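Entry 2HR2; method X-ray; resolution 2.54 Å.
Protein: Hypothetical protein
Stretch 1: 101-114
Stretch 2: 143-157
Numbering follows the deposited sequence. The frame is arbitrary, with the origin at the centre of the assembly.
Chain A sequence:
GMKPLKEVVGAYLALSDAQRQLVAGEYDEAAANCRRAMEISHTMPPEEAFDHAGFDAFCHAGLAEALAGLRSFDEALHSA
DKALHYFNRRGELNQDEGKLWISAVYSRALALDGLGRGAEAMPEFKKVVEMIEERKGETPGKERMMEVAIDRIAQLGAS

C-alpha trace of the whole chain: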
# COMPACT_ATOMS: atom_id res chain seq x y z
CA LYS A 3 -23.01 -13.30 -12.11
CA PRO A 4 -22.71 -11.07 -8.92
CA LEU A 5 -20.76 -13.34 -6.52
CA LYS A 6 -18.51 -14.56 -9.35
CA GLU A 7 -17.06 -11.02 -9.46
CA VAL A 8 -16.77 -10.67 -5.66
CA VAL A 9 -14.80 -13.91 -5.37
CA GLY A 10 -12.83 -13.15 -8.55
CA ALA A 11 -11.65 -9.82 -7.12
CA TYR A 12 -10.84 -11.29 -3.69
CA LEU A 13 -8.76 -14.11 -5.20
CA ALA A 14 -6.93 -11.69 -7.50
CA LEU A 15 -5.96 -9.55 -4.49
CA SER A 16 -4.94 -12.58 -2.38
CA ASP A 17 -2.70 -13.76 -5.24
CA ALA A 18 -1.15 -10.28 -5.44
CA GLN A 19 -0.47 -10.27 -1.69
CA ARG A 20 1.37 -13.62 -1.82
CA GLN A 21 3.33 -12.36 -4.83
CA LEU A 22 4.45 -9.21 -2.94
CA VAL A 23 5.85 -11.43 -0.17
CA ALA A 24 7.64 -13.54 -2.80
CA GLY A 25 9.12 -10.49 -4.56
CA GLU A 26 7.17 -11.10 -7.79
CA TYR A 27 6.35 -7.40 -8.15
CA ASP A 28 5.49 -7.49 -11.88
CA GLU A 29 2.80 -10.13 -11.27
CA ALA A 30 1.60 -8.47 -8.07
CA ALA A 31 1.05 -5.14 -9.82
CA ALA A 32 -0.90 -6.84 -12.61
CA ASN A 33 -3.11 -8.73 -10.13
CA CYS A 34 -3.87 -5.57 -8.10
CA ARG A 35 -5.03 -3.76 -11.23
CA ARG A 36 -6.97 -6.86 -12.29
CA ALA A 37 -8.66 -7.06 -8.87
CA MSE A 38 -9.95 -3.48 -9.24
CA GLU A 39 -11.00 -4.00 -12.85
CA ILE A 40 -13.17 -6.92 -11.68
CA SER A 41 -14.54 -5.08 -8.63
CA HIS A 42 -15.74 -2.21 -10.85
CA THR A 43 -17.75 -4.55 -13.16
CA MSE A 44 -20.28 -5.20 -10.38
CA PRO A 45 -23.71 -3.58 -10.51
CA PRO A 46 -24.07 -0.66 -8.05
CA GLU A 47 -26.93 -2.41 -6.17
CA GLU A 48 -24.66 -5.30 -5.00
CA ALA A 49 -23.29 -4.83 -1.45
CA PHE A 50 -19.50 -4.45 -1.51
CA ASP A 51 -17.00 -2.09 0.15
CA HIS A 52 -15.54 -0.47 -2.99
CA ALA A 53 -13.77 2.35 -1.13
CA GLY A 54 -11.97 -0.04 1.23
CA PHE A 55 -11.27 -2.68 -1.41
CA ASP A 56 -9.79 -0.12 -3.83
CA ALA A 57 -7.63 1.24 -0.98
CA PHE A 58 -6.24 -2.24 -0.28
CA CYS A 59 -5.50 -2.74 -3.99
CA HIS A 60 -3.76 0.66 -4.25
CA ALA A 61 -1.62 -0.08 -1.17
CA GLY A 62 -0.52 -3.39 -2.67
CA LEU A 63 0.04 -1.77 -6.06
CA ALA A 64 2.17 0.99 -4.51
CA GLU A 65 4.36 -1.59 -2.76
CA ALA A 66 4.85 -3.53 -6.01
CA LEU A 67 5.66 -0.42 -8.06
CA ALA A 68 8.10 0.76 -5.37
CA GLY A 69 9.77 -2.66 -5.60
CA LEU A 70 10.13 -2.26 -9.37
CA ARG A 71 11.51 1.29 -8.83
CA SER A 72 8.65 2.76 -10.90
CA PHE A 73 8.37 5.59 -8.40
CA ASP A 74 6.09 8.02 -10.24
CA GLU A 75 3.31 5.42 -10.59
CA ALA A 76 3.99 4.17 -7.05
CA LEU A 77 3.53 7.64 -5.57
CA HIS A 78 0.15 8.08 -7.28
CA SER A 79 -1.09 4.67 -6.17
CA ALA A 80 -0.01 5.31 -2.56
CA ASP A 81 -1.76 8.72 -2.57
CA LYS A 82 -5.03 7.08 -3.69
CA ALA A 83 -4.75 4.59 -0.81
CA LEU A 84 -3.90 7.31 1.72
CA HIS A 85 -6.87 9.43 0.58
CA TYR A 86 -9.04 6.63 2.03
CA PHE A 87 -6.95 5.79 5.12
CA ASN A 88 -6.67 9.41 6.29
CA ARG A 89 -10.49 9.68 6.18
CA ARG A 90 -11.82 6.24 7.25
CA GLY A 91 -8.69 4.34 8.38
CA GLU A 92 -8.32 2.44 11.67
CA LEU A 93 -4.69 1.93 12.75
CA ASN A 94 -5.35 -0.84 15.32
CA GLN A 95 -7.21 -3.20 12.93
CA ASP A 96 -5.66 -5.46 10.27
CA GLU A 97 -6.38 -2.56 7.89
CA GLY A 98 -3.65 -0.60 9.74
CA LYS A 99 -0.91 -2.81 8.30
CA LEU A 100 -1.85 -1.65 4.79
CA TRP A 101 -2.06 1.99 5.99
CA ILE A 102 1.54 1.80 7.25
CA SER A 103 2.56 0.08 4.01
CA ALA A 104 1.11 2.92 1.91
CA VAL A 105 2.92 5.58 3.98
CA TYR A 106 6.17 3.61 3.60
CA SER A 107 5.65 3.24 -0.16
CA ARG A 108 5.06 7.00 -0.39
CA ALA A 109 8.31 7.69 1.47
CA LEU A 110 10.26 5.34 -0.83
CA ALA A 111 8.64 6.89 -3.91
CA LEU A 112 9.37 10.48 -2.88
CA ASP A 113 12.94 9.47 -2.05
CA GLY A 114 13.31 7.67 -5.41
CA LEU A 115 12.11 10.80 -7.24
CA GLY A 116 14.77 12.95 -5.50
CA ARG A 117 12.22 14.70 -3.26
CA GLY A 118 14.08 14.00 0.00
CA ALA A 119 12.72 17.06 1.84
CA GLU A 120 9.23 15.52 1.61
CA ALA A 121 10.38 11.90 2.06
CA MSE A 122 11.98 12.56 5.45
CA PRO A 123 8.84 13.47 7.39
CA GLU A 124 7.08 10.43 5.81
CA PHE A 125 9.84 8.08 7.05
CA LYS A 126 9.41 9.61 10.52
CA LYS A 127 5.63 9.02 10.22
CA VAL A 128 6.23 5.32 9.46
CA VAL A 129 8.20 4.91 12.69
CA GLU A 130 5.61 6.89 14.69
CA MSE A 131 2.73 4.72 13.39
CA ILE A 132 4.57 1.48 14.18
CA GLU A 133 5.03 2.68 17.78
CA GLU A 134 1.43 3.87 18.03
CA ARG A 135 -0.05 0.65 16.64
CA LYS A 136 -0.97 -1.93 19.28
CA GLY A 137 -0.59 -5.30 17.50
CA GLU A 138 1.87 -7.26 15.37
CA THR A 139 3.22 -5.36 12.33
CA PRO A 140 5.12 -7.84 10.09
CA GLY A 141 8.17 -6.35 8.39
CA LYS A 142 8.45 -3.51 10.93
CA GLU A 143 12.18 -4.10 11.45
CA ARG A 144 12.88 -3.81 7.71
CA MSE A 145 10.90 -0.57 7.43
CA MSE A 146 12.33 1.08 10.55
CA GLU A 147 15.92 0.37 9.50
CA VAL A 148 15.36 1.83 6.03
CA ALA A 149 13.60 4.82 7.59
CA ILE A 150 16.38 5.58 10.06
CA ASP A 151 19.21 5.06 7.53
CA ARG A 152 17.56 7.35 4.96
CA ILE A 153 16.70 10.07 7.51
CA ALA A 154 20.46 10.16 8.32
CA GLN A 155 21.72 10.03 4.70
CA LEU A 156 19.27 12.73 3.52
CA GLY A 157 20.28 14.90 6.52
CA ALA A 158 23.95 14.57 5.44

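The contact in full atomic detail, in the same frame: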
# COMPACT_ATOMS: atom_id res chain seq x y z
N TRP A 101 -2.20 0.54 5.85
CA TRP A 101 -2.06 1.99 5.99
C TRP A 101 -0.56 2.29 6.09
O TRP A 101 -0.03 3.09 5.32
CB TRP A 101 -2.76 2.49 7.26
CG TRP A 101 -2.93 3.99 7.37
CD1 TRP A 101 -2.31 4.97 6.64
CD2 TRP A 101 -3.70 4.68 8.37
NE1 TRP A 101 -2.71 6.21 7.07
CE2 TRP A 101 -3.55 6.06 8.14
CE3 TRP A 101 -4.53 4.25 9.41
CZ2 TRP A 101 -4.19 7.02 8.91
CZ3 TRP A 101 -5.17 5.21 10.18
CH2 TRP A 101 -4.99 6.58 9.93
N ILE A 102 0.11 1.63 7.03
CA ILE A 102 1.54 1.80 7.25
C ILE A 102 2.32 1.51 5.97
O ILE A 102 3.25 2.24 5.63
CB ILE A 102 2.05 0.91 8.43
CG1 ILE A 102 1.46 1.40 9.76
CG2 ILE A 102 3.59 0.94 8.52
CD1 ILE A 102 1.76 0.52 10.94
N SER A 103 1.94 0.45 5.28
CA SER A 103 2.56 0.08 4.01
C SER A 103 2.49 1.21 2.99
O SER A 103 3.48 1.52 2.32
CB SER A 103 1.88 -1.17 3.45
OG SER A 103 2.33 -1.47 2.13
N ALA A 104 1.32 1.83 2.86
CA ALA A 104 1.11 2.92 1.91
C ALA A 104 1.97 4.15 2.24
O ALA A 104 2.48 4.80 1.34
CB ALA A 104 -0.36 3.31 1.86
N VAL A 105 2.11 4.45 3.53
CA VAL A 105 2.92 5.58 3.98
C VAL A 105 4.39 5.29 3.67
O VAL A 105 5.12 6.18 3.23
CB VAL A 105 2.71 5.86 5.49
CG1 VAL A 105 3.61 6.97 6.00
CG2 VAL A 105 1.27 6.24 5.77
N TYR A 106 4.81 4.04 3.88
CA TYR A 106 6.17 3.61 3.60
C TYR A 106 6.45 3.67 2.11
O TYR A 106 7.50 4.17 1.70
CB TYR A 106 6.37 2.20 4.14
CG TYR A 106 7.76 1.65 3.97
CD1 TYR A 106 8.85 2.21 4.64
CD2 TYR A 106 7.99 0.53 3.17
CE1 TYR A 106 10.12 1.70 4.50
CE2 TYR A 106 9.26 0.02 3.02
CZ TYR A 106 10.32 0.60 3.69
OH TYR A 106 11.58 0.07 3.54
N SER A 107 5.52 3.18 1.30
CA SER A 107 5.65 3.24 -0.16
C SER A 107 5.79 4.69 -0.63
O SER A 107 6.60 4.99 -1.52
CB SER A 107 4.44 2.60 -0.85
OG SER A 107 4.37 1.20 -0.63
N ARG A 108 5.01 5.59 -0.04
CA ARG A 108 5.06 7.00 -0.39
C ARG A 108 6.43 7.59 -0.08
O ARG A 108 6.97 8.36 -0.87
CB ARG A 108 3.98 7.79 0.34
CG ARG A 108 3.94 9.25 -0.07
CD ARG A 108 2.66 9.93 0.34
NE ARG A 108 2.53 11.21 -0.36
CZ ARG A 108 3.05 12.35 0.06
NH1 ARG A 108 3.77 12.43 1.17
NH2 ARG A 108 2.86 13.44 -0.67
N ALA A 109 6.99 7.22 1.07
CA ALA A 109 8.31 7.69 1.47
C ALA A 109 9.37 7.21 0.47
O ALA A 109 10.20 8.00 0.02
CB ALA A 109 8.64 7.23 2.87
N LEU A 110 9.32 5.92 0.13
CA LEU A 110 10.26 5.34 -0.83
C LEU A 110 10.13 5.99 -2.21
O LEU A 110 11.13 6.20 -2.89
CB LEU A 110 10.05 3.83 -0.99
CG LEU A 110 10.32 2.90 0.19
CD1 LEU A 110 9.93 1.47 -0.18
CD2 LEU A 110 11.77 2.97 0.64
N ALA A 111 8.90 6.28 -2.62
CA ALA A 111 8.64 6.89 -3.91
C ALA A 111 9.18 8.31 -3.97
O ALA A 111 9.87 8.67 -4.93
CB ALA A 111 7.15 6.88 -4.22
N LEU A 112 8.88 9.11 -2.96
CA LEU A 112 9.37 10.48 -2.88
C LEU A 112 10.89 10.51 -2.88
O LEU A 112 11.50 11.34 -3.54
CB LEU A 112 8.85 11.17 -1.62
CG LEU A 112 7.36 11.51 -1.59
CD1 LEU A 112 6.91 11.85 -0.18
CD2 LEU A 112 7.04 12.65 -2.56
N ASP A 113 11.49 9.57 -2.15
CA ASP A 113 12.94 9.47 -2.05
C ASP A 113 13.52 9.09 -3.42
O ASP A 113 14.51 9.68 -3.87
CB ASP A 113 13.30 8.44 -0.99
CG ASP A 113 14.78 8.41 -0.66
OD1 ASP A 113 15.54 9.28 -1.13
OD2 ASP A 113 15.19 7.50 0.10
N GLY A 114 12.89 8.12 -4.08
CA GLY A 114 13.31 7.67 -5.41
C GLY A 114 13.22 8.74 -6.48
O GLY A 114 13.96 8.71 -7.46
N GLU A 143 10.74 -4.27 11.27
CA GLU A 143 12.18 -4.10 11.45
C GLU A 143 12.81 -3.61 10.15
O GLU A 143 13.63 -2.69 10.16
CB GLU A 143 12.87 -5.37 11.95
CG GLU A 143 12.35 -5.88 13.30
CD GLU A 143 11.07 -6.70 13.22
OE1 GLU A 143 10.51 -6.88 12.11
OE2 GLU A 143 10.63 -7.18 14.29
N ARG A 144 12.40 -4.21 9.03
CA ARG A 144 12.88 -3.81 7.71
C ARG A 144 12.59 -2.34 7.44
O ARG A 144 13.48 -1.60 7.03
CB ARG A 144 12.21 -4.65 6.63
CG ARG A 144 12.53 -4.25 5.18
CD ARG A 144 11.75 -5.10 4.19
NE ARG A 144 12.05 -6.52 4.33
CZ ARG A 144 13.11 -7.13 3.82
NH1 ARG A 144 14.02 -6.46 3.11
NH2 ARG A 144 13.29 -8.44 4.03
N MSE A 145 11.34 -1.94 7.67
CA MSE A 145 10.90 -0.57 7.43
C MSE A 145 11.60 0.45 8.32
O MSE A 145 12.05 1.49 7.84
CB MSE A 145 9.38 -0.45 7.62
CG MSE A 145 8.57 -1.12 6.53
SE MSE A 145 6.64 -0.79 6.70
CE MSE A 145 6.24 -1.99 8.20
N MSE A 146 11.68 0.17 9.62
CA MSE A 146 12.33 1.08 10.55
C MSE A 146 13.80 1.30 10.24
O MSE A 146 14.30 2.42 10.36
CB MSE A 146 12.20 0.61 11.98
CG MSE A 146 10.81 0.78 12.56
SE MSE A 146 10.75 0.19 14.41
CE MSE A 146 11.27 -1.70 14.22
N GLU A 147 14.50 0.24 9.84
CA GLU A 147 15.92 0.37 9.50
C GLU A 147 16.11 1.23 8.25
O GLU A 147 17.00 2.08 8.22
CB GLU A 147 16.58 -1.00 9.34
CG GLU A 147 18.00 -0.92 8.81
CD GLU A 147 18.78 -2.18 9.02
OE1 GLU A 147 18.95 -2.56 10.20
OE2 GLU A 147 19.24 -2.77 8.03
N VAL A 148 15.29 1.01 7.24
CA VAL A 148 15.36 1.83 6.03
C VAL A 148 15.06 3.28 6.40
O VAL A 148 15.79 4.19 6.00
CB VAL A 148 14.37 1.32 4.95
CG1 VAL A 148 14.19 2.35 3.84
CG2 VAL A 148 14.86 0.01 4.39
N ALA A 149 14.01 3.49 7.17
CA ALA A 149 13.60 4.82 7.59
C ALA A 149 14.70 5.58 8.31
O ALA A 149 14.98 6.73 7.98
CB ALA A 149 12.38 4.73 8.50
N ILE A 150 15.35 4.93 9.27
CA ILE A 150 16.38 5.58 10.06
C ILE A 150 17.66 5.82 9.24
O ILE A 150 18.30 6.86 9.41
CB ILE A 150 16.66 4.82 11.40
CG1 ILE A 150 17.10 5.79 12.49
CG2 ILE A 150 17.65 3.68 11.23
CD1 ILE A 150 15.96 6.60 13.08
N ASP A 151 18.02 4.89 8.36
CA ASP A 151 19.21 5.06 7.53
C ASP A 151 19.03 6.20 6.53
O ASP A 151 19.95 6.99 6.34
CB ASP A 151 19.58 3.76 6.80
CG ASP A 151 20.06 2.67 7.75
OD1 ASP A 151 20.31 2.96 8.94
OD2 ASP A 151 20.20 1.50 7.30
N ARG A 152 17.85 6.28 5.92
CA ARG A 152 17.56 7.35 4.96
C ARG A 152 17.46 8.73 5.62
O ARG A 152 17.98 9.71 5.09
CB ARG A 152 16.27 7.02 4.19
CG ARG A 152 16.36 5.85 3.20
CD ARG A 152 17.52 5.99 2.21
NE ARG A 152 17.51 7.28 1.54
CZ ARG A 152 18.50 7.77 0.79
NH1 ARG A 152 19.62 7.09 0.59
NH2 ARG A 152 18.36 8.96 0.24
N ILE A 153 16.79 8.81 6.77
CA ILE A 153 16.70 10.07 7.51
C ILE A 153 18.11 10.61 7.79
O ILE A 153 18.34 11.80 7.72
CB ILE A 153 15.86 9.95 8.81
CG1 ILE A 153 14.37 9.81 8.46
CG2 ILE A 153 16.02 11.20 9.69
CD1 ILE A 153 13.48 9.47 9.64
N ALA A 154 19.07 9.73 8.06
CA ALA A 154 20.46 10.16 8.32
C ALA A 154 21.20 10.56 7.04
O ALA A 154 21.90 11.58 7.02
CB ALA A 154 21.22 9.07 9.04
N GLN A 155 21.05 9.77 5.98
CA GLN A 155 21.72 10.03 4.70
C GLN A 155 21.19 11.29 4.01
O GLN A 155 21.98 12.04 3.43
CB GLN A 155 21.61 8.81 3.78
CG GLN A 155 22.46 7.63 4.25
CD GLN A 155 22.02 6.28 3.69
OE1 GLN A 155 21.14 6.19 2.83
NE2 GLN A 155 22.63 5.21 4.20
N LEU A 156 19.88 11.52 4.08
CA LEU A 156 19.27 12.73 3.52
C LEU A 156 19.69 13.97 4.32
O LEU A 156 19.88 15.04 3.74
CB LEU A 156 17.74 12.63 3.49
CG LEU A 156 17.15 11.63 2.49
CD1 LEU A 156 15.67 11.34 2.77
CD2 LEU A 156 17.36 12.11 1.05
N GLY A 157 19.84 13.81 5.64
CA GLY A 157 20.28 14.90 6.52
C GLY A 157 21.74 15.28 6.32
O GLY A 157 22.15 16.39 6.68

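Two helices, 101-114 and the one running through 143-157, travel in roughly the same direction, their axes 33° apart and no closer than 11.6 Å. At that spacing side chains make the contact, which is modest, burying 380 Å² in all. The register is set by the CA atoms of Tyr-106 and Met-145, 7.4 Å apart, and those of Asp-113 and Arg-152, 8.7 Å apart. On the first helix the bridging positions are Ile-102, Tyr-106, Leu-110 and Asp-113, steps of four, four and three that keep them near one face; Met-145, Val-148, Arg-152 and Leu-156 answer with the same kind of spacing.

Ile-102 opens the contact. Its CG2 lies 4.0 Å from SE of Met-145, a selenomethionine, in a plain apolar touch.

One turn on, Tyr-106 gives up more area than any other residue. With chi1 at t, its ring reaches across, and Met-145 covers one face: CG of Met-145 sits 3.5 Å from the centroid of the Tyr-106 ring, almost exactly on the ring normal, a CH-pi contact, while SE of Met-145 lies 4.2 Å from the same centroid. A flexible, polarizable chain suits a flat aromatic surface. Farther out, Tyr-106 OH comes within 3.4 Å of Val-148 CB, so the same side chain also reaches a residue three positions beyond Met-145.

Leu-110 starts sideways, but its tip bends closer, bringing CD2 to 4.1 Å from Val-148 CG1. Val-148 thus touches both Tyr-106 and Leu-110.

At Asp-113 the chemistry turns from apolar to charged. Its OD2 lies 2.7 Å from Arg-152 NE in a salt bridge, and Arg-152 NH2 adds a weak hydrogen bond to Asp-113 OD1 at 3.2 Å, bent to 122°. Three successive m rotamers fold the arginine so that its guanidinium meets the carboxylate. Leu-156 finishes the contact, CD2 lying 4.0 Å from Asp-113 OD1. The rule is legible: apolar and aromatic packing first, an ion pair near the far end.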